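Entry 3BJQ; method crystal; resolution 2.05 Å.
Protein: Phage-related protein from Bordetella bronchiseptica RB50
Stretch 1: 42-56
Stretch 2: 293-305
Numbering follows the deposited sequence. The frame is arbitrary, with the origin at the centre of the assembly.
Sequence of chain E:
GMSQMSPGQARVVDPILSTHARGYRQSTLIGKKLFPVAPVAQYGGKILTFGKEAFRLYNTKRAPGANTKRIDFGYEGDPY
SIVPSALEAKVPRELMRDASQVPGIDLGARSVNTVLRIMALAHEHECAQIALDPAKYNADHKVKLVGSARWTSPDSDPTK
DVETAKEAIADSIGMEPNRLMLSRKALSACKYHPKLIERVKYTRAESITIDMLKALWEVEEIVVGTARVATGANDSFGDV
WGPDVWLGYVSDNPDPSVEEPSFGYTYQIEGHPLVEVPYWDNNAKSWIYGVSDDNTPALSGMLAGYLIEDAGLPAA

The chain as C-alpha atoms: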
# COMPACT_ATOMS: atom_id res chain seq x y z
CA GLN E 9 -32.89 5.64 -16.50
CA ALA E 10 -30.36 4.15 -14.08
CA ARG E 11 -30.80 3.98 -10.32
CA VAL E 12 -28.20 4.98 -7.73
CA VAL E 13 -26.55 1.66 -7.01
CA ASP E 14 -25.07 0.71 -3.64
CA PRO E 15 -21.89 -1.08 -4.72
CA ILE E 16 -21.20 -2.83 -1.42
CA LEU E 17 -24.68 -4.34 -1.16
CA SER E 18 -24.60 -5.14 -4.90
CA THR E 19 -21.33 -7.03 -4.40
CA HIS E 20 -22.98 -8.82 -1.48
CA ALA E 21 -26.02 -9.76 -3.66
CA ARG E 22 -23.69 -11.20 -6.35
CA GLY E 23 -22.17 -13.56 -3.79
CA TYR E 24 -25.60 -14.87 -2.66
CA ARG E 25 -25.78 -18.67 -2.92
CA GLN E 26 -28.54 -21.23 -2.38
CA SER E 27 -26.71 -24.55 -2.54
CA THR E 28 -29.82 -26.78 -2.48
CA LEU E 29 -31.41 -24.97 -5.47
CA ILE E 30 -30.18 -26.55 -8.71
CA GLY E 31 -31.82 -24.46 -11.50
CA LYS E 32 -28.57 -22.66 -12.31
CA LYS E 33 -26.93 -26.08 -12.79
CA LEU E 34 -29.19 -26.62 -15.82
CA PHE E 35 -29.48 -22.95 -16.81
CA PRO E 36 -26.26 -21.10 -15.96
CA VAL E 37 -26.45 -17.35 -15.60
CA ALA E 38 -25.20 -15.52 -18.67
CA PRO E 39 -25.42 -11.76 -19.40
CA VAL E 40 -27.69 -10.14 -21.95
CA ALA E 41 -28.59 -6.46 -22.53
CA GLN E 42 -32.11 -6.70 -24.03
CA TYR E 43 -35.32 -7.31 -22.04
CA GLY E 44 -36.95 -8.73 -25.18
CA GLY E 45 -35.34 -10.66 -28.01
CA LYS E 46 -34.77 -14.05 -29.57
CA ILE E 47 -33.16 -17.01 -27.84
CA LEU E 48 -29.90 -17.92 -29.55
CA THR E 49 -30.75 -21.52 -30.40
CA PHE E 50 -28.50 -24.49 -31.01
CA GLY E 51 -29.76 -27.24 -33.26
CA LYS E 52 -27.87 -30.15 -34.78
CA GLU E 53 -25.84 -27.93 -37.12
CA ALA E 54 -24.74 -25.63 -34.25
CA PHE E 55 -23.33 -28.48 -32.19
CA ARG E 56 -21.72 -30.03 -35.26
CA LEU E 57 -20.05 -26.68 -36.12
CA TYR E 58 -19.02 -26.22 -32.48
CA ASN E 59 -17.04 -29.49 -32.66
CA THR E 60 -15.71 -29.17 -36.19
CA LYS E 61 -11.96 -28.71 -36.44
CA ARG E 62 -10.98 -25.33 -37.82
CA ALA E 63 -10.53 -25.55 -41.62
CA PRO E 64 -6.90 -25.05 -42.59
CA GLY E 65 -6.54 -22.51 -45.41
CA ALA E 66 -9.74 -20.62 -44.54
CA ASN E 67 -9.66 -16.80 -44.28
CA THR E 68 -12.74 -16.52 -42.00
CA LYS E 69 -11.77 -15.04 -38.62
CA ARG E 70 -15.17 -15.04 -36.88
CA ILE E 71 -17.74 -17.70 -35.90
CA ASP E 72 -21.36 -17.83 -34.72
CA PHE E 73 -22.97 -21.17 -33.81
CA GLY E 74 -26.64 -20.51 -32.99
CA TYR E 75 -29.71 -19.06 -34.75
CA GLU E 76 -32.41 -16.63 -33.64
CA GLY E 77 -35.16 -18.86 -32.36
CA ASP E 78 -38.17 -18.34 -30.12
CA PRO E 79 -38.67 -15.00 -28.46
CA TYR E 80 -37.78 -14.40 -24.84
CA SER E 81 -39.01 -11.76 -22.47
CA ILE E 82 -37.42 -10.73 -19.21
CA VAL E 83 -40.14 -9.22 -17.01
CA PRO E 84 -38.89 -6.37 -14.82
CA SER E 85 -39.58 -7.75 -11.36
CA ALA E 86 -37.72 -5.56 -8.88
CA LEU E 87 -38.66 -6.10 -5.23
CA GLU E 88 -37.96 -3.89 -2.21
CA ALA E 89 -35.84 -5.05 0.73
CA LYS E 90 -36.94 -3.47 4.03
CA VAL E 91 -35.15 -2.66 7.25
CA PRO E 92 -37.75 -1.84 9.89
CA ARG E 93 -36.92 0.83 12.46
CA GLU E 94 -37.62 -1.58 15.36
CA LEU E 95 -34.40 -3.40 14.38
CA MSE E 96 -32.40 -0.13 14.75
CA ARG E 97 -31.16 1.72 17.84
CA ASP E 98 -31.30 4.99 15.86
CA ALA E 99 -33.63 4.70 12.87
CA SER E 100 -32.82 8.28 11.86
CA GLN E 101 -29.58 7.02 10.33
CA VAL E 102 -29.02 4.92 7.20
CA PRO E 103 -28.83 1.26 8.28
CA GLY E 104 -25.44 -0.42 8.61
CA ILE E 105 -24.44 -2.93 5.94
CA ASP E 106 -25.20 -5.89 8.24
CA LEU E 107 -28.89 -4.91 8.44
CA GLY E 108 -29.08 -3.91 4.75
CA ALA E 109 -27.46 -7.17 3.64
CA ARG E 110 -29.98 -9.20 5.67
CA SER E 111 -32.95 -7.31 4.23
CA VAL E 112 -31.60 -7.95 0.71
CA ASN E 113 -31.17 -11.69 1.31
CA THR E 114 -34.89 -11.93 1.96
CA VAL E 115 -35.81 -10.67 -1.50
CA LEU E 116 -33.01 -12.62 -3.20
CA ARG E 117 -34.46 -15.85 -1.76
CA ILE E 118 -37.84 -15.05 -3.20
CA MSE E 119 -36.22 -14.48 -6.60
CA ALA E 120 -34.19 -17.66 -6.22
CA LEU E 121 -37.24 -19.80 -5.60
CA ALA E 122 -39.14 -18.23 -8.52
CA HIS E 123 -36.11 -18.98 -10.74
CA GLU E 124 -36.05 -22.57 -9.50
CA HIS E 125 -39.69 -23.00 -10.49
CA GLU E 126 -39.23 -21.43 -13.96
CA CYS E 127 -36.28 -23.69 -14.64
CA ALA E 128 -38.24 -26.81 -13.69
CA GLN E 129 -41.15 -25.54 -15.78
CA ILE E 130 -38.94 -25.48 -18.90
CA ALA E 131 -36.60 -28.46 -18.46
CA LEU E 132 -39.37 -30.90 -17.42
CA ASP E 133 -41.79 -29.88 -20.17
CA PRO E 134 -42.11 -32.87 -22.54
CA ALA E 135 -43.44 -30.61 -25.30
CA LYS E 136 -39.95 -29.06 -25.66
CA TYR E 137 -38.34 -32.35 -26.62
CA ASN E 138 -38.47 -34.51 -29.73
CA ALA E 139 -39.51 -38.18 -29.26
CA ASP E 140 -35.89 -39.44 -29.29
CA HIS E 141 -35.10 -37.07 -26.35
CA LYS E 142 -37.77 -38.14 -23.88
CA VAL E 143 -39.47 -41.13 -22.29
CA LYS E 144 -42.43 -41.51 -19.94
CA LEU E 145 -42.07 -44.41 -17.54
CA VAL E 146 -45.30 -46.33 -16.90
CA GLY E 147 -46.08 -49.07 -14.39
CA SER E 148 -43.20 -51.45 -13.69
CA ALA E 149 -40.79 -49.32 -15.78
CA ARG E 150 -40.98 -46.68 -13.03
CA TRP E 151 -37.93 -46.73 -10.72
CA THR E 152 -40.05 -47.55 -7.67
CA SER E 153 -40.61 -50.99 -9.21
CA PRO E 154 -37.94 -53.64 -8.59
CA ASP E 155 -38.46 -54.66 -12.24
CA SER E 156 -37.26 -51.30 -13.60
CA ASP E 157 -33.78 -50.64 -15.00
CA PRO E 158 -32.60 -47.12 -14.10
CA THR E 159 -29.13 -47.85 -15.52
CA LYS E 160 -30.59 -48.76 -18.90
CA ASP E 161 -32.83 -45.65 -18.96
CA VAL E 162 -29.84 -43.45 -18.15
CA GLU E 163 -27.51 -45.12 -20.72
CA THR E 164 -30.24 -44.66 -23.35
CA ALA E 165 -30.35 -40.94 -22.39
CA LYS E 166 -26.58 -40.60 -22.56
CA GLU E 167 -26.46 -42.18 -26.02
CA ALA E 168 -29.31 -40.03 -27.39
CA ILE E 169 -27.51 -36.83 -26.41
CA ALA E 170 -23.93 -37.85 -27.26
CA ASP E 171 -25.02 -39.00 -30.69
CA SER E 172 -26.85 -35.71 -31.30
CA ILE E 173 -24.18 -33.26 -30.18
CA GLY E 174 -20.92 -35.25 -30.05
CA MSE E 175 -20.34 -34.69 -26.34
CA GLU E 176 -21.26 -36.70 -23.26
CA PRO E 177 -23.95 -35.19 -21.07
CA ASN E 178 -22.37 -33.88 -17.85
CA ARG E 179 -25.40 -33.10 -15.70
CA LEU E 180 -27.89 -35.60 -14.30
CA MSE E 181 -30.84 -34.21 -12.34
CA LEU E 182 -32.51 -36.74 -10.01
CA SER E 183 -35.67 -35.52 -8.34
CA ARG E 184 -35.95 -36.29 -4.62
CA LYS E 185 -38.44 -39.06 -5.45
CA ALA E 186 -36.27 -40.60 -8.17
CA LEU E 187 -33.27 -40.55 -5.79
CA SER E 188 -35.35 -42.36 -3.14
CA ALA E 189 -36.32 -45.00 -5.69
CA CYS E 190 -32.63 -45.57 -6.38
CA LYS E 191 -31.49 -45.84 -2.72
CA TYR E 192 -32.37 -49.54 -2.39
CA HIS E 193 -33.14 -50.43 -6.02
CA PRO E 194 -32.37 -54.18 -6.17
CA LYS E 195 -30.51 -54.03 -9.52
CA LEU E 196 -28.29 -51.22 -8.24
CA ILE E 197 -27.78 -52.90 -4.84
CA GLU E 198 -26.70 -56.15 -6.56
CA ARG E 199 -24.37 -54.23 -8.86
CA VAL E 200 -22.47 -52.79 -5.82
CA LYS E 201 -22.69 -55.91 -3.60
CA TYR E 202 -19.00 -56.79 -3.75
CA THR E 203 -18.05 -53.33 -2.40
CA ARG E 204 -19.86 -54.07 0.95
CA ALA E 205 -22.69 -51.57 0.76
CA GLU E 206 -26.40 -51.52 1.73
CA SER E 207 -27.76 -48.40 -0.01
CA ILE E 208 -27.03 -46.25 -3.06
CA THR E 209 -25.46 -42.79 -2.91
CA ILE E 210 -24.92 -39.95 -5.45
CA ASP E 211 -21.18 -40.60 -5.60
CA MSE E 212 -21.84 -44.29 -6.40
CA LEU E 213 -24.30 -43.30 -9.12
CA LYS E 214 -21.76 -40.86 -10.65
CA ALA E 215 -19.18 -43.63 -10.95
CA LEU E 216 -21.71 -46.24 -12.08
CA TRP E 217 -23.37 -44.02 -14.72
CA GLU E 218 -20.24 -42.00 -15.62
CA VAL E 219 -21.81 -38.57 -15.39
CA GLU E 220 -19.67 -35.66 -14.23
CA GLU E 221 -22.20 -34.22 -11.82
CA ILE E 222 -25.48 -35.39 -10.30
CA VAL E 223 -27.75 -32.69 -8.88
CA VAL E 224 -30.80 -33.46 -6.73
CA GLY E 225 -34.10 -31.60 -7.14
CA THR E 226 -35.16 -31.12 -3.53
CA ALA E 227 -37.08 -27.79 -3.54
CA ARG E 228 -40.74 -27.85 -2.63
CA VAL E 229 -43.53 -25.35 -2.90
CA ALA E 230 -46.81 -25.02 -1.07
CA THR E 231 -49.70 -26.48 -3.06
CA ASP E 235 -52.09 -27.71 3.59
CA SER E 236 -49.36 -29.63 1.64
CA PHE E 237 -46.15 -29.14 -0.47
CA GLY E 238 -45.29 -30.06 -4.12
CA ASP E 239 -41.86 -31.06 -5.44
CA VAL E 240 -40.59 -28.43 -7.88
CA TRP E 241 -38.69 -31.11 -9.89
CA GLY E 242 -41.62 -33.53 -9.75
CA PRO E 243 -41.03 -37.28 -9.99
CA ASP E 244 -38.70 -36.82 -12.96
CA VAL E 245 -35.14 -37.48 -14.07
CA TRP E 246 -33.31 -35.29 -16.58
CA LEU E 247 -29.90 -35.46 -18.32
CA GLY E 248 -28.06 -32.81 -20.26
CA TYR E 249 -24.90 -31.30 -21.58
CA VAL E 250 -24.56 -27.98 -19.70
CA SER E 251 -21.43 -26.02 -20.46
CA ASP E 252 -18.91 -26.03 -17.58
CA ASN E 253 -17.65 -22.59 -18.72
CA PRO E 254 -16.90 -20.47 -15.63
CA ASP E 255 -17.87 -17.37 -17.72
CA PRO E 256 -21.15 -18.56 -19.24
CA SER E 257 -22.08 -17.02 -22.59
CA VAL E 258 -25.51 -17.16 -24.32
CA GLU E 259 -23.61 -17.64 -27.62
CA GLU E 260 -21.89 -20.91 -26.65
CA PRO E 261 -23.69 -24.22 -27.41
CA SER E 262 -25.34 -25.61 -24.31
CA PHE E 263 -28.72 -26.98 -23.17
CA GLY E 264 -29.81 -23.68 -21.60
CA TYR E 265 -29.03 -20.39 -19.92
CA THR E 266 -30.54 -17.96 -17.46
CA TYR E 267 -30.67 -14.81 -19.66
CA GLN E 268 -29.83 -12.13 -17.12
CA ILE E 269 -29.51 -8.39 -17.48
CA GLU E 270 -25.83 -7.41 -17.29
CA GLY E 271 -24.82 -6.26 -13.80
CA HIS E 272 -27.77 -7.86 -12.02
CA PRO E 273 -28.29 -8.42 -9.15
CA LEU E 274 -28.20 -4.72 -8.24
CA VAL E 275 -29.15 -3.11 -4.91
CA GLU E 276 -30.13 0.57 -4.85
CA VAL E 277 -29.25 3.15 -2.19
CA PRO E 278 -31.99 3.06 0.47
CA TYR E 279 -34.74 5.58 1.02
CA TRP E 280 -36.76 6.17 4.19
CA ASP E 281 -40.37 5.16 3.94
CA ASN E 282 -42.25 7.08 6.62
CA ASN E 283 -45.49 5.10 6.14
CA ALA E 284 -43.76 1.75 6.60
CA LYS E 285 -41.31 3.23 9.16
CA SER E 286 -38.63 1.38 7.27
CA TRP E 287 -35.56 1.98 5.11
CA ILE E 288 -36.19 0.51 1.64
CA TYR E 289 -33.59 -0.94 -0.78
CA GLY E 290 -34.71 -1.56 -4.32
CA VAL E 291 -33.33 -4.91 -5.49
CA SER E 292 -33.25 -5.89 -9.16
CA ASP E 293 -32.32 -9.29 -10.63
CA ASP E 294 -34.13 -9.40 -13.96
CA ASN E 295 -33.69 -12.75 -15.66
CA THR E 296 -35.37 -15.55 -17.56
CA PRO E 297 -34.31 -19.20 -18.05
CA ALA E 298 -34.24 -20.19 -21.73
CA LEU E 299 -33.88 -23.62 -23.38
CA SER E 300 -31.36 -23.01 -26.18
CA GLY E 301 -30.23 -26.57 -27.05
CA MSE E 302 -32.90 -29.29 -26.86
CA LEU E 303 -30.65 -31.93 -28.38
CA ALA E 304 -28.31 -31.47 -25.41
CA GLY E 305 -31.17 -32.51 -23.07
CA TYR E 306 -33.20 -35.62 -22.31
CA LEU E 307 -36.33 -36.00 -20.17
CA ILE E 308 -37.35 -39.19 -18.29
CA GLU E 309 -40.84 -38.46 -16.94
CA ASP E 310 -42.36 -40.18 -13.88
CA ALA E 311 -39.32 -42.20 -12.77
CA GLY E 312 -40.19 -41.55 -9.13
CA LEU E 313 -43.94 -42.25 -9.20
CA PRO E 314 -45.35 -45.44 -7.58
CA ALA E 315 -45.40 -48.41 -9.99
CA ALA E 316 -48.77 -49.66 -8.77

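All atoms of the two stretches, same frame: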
# COMPACT_ATOMS: atom_id res chain seq x y z
N GLN E 42 -30.71 -6.93 -23.64
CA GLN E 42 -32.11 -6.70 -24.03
C GLN E 42 -33.13 -7.45 -23.16
O GLN E 42 -32.97 -8.64 -22.87
CB GLN E 42 -32.35 -7.14 -25.49
CG GLN E 42 -31.63 -6.32 -26.59
CD GLN E 42 -31.91 -6.86 -28.02
OE1 GLN E 42 -32.50 -7.93 -28.20
NE2 GLN E 42 -31.48 -6.10 -29.03
N TYR E 43 -34.20 -6.74 -22.78
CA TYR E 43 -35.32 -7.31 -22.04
C TYR E 43 -36.22 -8.18 -22.91
O TYR E 43 -36.91 -9.08 -22.41
CB TYR E 43 -36.17 -6.23 -21.39
CG TYR E 43 -35.62 -5.78 -20.07
CD1 TYR E 43 -34.61 -4.84 -20.00
CD2 TYR E 43 -36.11 -6.31 -18.89
CE1 TYR E 43 -34.09 -4.43 -18.77
CE2 TYR E 43 -35.60 -5.91 -17.66
CZ TYR E 43 -34.60 -4.98 -17.61
OH TYR E 43 -34.08 -4.61 -16.42
N GLY E 44 -36.21 -7.92 -24.21
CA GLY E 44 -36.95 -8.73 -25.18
C GLY E 44 -36.03 -9.08 -26.33
O GLY E 44 -35.14 -8.30 -26.70
N GLY E 45 -36.19 -10.26 -26.90
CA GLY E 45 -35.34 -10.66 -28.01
C GLY E 45 -35.63 -12.07 -28.45
O GLY E 45 -36.72 -12.59 -28.20
N LYS E 46 -34.66 -12.68 -29.11
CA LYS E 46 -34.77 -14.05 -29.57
C LYS E 46 -33.72 -14.88 -28.87
O LYS E 46 -32.59 -14.41 -28.70
CB LYS E 46 -34.57 -14.14 -31.08
CG LYS E 46 -35.85 -13.97 -31.91
CD LYS E 46 -36.21 -12.56 -32.17
CE LYS E 46 -37.45 -12.49 -33.04
NZ LYS E 46 -38.61 -13.17 -32.38
N ILE E 47 -34.08 -16.10 -28.49
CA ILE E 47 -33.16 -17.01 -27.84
C ILE E 47 -32.19 -17.50 -28.90
O ILE E 47 -32.62 -18.01 -29.94
CB ILE E 47 -33.91 -18.25 -27.24
CG1 ILE E 47 -34.91 -17.83 -26.16
CG2 ILE E 47 -32.91 -19.28 -26.68
CD1 ILE E 47 -35.84 -18.93 -25.70
N LEU E 48 -30.90 -17.37 -28.64
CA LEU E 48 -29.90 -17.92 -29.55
C LEU E 48 -29.98 -19.42 -29.37
O LEU E 48 -29.73 -19.94 -28.27
CB LEU E 48 -28.51 -17.37 -29.26
CG LEU E 48 -27.49 -17.65 -30.37
CD1 LEU E 48 -27.87 -16.95 -31.70
CD2 LEU E 48 -26.13 -17.19 -29.92
N THR E 49 -30.37 -20.11 -30.44
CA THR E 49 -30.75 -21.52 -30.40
C THR E 49 -29.72 -22.40 -31.09
O THR E 49 -29.16 -22.04 -32.12
CB THR E 49 -32.16 -21.69 -31.01
OG1 THR E 49 -33.07 -20.84 -30.31
CG2 THR E 49 -32.67 -23.13 -30.94
N PHE E 50 -29.48 -23.56 -30.51
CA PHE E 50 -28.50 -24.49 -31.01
C PHE E 50 -29.16 -25.80 -31.40
O PHE E 50 -29.58 -26.59 -30.55
CB PHE E 50 -27.42 -24.70 -29.95
CG PHE E 50 -26.95 -23.42 -29.33
CD1 PHE E 50 -26.22 -22.51 -30.07
CD2 PHE E 50 -27.33 -23.09 -28.05
CE1 PHE E 50 -25.80 -21.33 -29.51
CE2 PHE E 50 -26.93 -21.92 -27.47
CZ PHE E 50 -26.14 -21.03 -28.20
N GLY E 51 -29.25 -26.01 -32.70
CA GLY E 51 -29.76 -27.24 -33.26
C GLY E 51 -28.60 -28.15 -33.61
O GLY E 51 -27.47 -27.93 -33.16
N LYS E 52 -28.87 -29.16 -34.44
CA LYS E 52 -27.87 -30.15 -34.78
C LYS E 52 -26.67 -29.52 -35.46
O LYS E 52 -25.53 -29.85 -35.14
CB LYS E 52 -28.47 -31.25 -35.67
CG LYS E 52 -27.66 -32.54 -35.68
CD LYS E 52 -28.38 -33.68 -36.41
CE LYS E 52 -27.73 -35.03 -36.13
NZ LYS E 52 -28.55 -36.17 -36.68
N GLU E 53 -26.92 -28.60 -36.39
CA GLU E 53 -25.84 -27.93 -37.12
C GLU E 53 -24.92 -27.13 -36.19
O GLU E 53 -23.71 -27.15 -36.35
CB GLU E 53 -26.43 -26.98 -38.15
CG GLU E 53 -25.37 -26.19 -38.93
CD GLU E 53 -25.86 -24.86 -39.48
OE1 GLU E 53 -26.72 -24.20 -38.84
OE2 GLU E 53 -25.37 -24.45 -40.57
N ALA E 54 -25.50 -26.42 -35.23
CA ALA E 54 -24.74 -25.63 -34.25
C ALA E 54 -23.75 -26.47 -33.47
O ALA E 54 -22.58 -26.10 -33.33
CB ALA E 54 -25.69 -24.92 -33.28
N PHE E 55 -24.22 -27.60 -32.95
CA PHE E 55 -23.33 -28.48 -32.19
C PHE E 55 -22.31 -29.14 -33.09
O PHE E 55 -21.18 -29.34 -32.68
CB PHE E 55 -24.09 -29.54 -31.39
CG PHE E 55 -24.71 -29.00 -30.12
CD1 PHE E 55 -23.96 -28.83 -28.99
CD2 PHE E 55 -26.06 -28.69 -30.07
CE1 PHE E 55 -24.52 -28.34 -27.81
CE2 PHE E 55 -26.64 -28.22 -28.90
CZ PHE E 55 -25.86 -28.05 -27.76
N ARG E 56 -22.68 -29.47 -34.32
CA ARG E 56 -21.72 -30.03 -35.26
C ARG E 56 -20.60 -29.02 -35.54
O ARG E 56 -19.42 -29.37 -35.52
CB ARG E 56 -22.38 -30.43 -36.57
CG ARG E 56 -21.41 -31.14 -37.47
CD ARG E 56 -22.08 -31.79 -38.63
NE ARG E 56 -21.17 -32.74 -39.26
CZ ARG E 56 -20.86 -33.94 -38.76
NH1 ARG E 56 -21.40 -34.36 -37.61
NH2 ARG E 56 -20.02 -34.72 -39.42
N ASP E 293 -33.04 -8.14 -10.07
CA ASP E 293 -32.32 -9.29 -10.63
C ASP E 293 -33.16 -9.88 -11.76
O ASP E 293 -33.72 -10.98 -11.64
CB ASP E 293 -32.03 -10.34 -9.55
CG ASP E 293 -30.96 -11.29 -9.98
OD1 ASP E 293 -30.62 -11.22 -11.19
OD2 ASP E 293 -30.45 -12.10 -9.15
N ASP E 294 -33.23 -9.13 -12.86
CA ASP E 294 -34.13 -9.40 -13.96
C ASP E 294 -33.51 -10.48 -14.85
O ASP E 294 -32.42 -10.31 -15.37
CB ASP E 294 -34.39 -8.13 -14.78
CG ASP E 294 -35.23 -7.09 -14.02
OD1 ASP E 294 -36.05 -7.47 -13.16
OD2 ASP E 294 -35.09 -5.89 -14.34
N ASN E 295 -34.22 -11.58 -14.99
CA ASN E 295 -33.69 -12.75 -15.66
C ASN E 295 -34.81 -13.62 -16.20
O ASN E 295 -35.97 -13.47 -15.82
CB ASN E 295 -32.83 -13.57 -14.70
CG ASN E 295 -33.66 -14.34 -13.66
OD1 ASN E 295 -33.97 -15.53 -13.86
ND2 ASN E 295 -34.03 -13.67 -12.55
N THR E 296 -34.46 -14.52 -17.11
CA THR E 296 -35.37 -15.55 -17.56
C THR E 296 -34.56 -16.76 -18.03
O THR E 296 -33.63 -16.59 -18.80
CB THR E 296 -36.32 -15.04 -18.70
OG1 THR E 296 -37.49 -15.87 -18.74
CG2 THR E 296 -35.65 -15.03 -20.06
N PRO E 297 -34.84 -17.96 -17.48
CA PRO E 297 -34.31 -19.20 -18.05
C PRO E 297 -34.80 -19.43 -19.49
O PRO E 297 -35.94 -19.14 -19.79
CB PRO E 297 -34.90 -20.29 -17.14
CG PRO E 297 -35.17 -19.58 -15.85
CD PRO E 297 -35.61 -18.21 -16.24
N ALA E 298 -33.92 -19.96 -20.33
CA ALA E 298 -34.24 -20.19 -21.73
C ALA E 298 -33.61 -21.54 -22.14
O ALA E 298 -32.48 -21.82 -21.81
CB ALA E 298 -33.68 -19.07 -22.57
N LEU E 299 -34.39 -22.37 -22.84
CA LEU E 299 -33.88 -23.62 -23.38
C LEU E 299 -33.31 -23.22 -24.74
O LEU E 299 -34.02 -22.75 -25.59
CB LEU E 299 -35.00 -24.66 -23.48
CG LEU E 299 -34.55 -26.13 -23.46
CD1 LEU E 299 -35.72 -27.08 -23.21
CD2 LEU E 299 -33.84 -26.48 -24.72
N SER E 300 -32.01 -23.37 -24.92
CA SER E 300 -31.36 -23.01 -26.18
C SER E 300 -31.01 -24.24 -27.01
O SER E 300 -31.03 -24.16 -28.21
CB SER E 300 -30.11 -22.13 -25.91
OG SER E 300 -29.28 -22.67 -24.88
N GLY E 301 -30.70 -25.37 -26.36
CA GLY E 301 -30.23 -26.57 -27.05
C GLY E 301 -30.92 -27.86 -26.62
O GLY E 301 -30.39 -28.62 -25.83
N MSE E 302 -32.09 -28.10 -27.19
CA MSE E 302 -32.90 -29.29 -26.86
C MSE E 302 -32.15 -30.60 -27.06
O MSE E 302 -32.25 -31.50 -26.24
CB MSE E 302 -34.19 -29.30 -27.68
CG MSE E 302 -35.08 -30.53 -27.45
SE MSE E 302 -34.63 -32.01 -28.60
CE MSE E 302 -35.20 -31.07 -30.29
N LEU E 303 -31.36 -30.70 -28.12
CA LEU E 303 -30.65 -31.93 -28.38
C LEU E 303 -29.60 -32.24 -27.33
O LEU E 303 -29.06 -33.34 -27.30
CB LEU E 303 -29.98 -31.90 -29.76
CG LEU E 303 -30.88 -31.99 -30.98
CD1 LEU E 303 -29.98 -31.79 -32.24
CD2 LEU E 303 -31.63 -33.31 -31.03
N ALA E 304 -29.25 -31.25 -26.50
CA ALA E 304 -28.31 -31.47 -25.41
C ALA E 304 -29.03 -31.89 -24.12
O ALA E 304 -28.39 -32.01 -23.09
CB ALA E 304 -27.45 -30.24 -25.17
N GLY E 305 -30.35 -32.11 -24.20
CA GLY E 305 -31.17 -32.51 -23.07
C GLY E 305 -31.99 -33.76 -23.33
O GLY E 305 -32.23 -34.16 -24.48
O HOH W 1 -31.17 -28.73 -30.16

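The contact between residues 42-56 and 293-305 of this phage-related protein is a small, mostly apolar packing interface pinned by two direct hydrogen bonds and one bridging water, and it illustrates how residues at least 246 positions apart in sequence can be brought into contact without forming a continuous sheet. About 521 Å² of surface is buried, counting both sides.

The backbones draw closest where both strands have just run out or are about to. The CA atoms of Thr49 and Ser300 are 4.5 Å apart, and those of Phe50 and Gly301 4.8 Å. Here the amide of Phe50 donates to the carbonyl of Ser300, with N to O at 2.8 Å and an angle at the hydrogen of 176°, so nearly straight that the bond is close to ideal. The same carbonyl collects a CA-H...O contact from Thr49, whose CA lies 3.4 Å from Ser300 O. A second contact of this kind runs the other way, from Gly301 CA to Phe50 O at 3.6 Å.

Ladder-like pairing does not continue beyond this point; instead, water takes over. Water 1 donates to Phe50 O at 2.7 Å and accepts from Leu303 N at 2.8 Å. It thereby links the loop before the helix of the first stretch to the short 3-10 segment of the second, spanning a gap that the two backbones do not close themselves.

Side chains fill the space around this polar centre. Ile47 points toward the second stretch and sets its CD1 3.8 Å from Ala298 CB, while its CG2 approaches Leu299 O, also at 3.8 Å. Ser300, which gives up more area to the contact than any other residue, packs against two neighbours: Ser300 CB lies 3.2 Å from Leu48 O and 3.5 Å from Phe50 CE2. Its hydroxyl is satisfied elsewhere in the structure.

Gly301 shows what a missing side chain can permit. A CB built there would point toward the first stretch and come within 3.3 Å of Phe55 CZ, a tight approach, and 3.8 Å of Phe50 O. With only hydrogens on its CA, the glycine can lie against the edge of the Phe55 ring, where Gly301 CA is 4.4 Å from Phe55 CE2. The ring also reaches Ala304, with Phe55 CZ 3.7 Å from Ala304 CB. Nearby, Leu303 points toward the start of the helix, which Gly51 precedes as N-cap residue; Leu303 CD1 is 3.6 Å from Lys52 N and 3.8 Å from Lys52 CB. The lysine's extended side chain then leads away.

A separate polar anchor lies far from this cluster. The CA atoms of Tyr43 and Asp294 are 8.4 Å apart, yet the tyrosine side chain leaves sideways and its end closes the distance: Tyr43 OH donates to Asp294 OD2 at 2.6 Å, a short bond made near the plane of the ring. A long side chain can thus tie together segments whose backbones remain well separated.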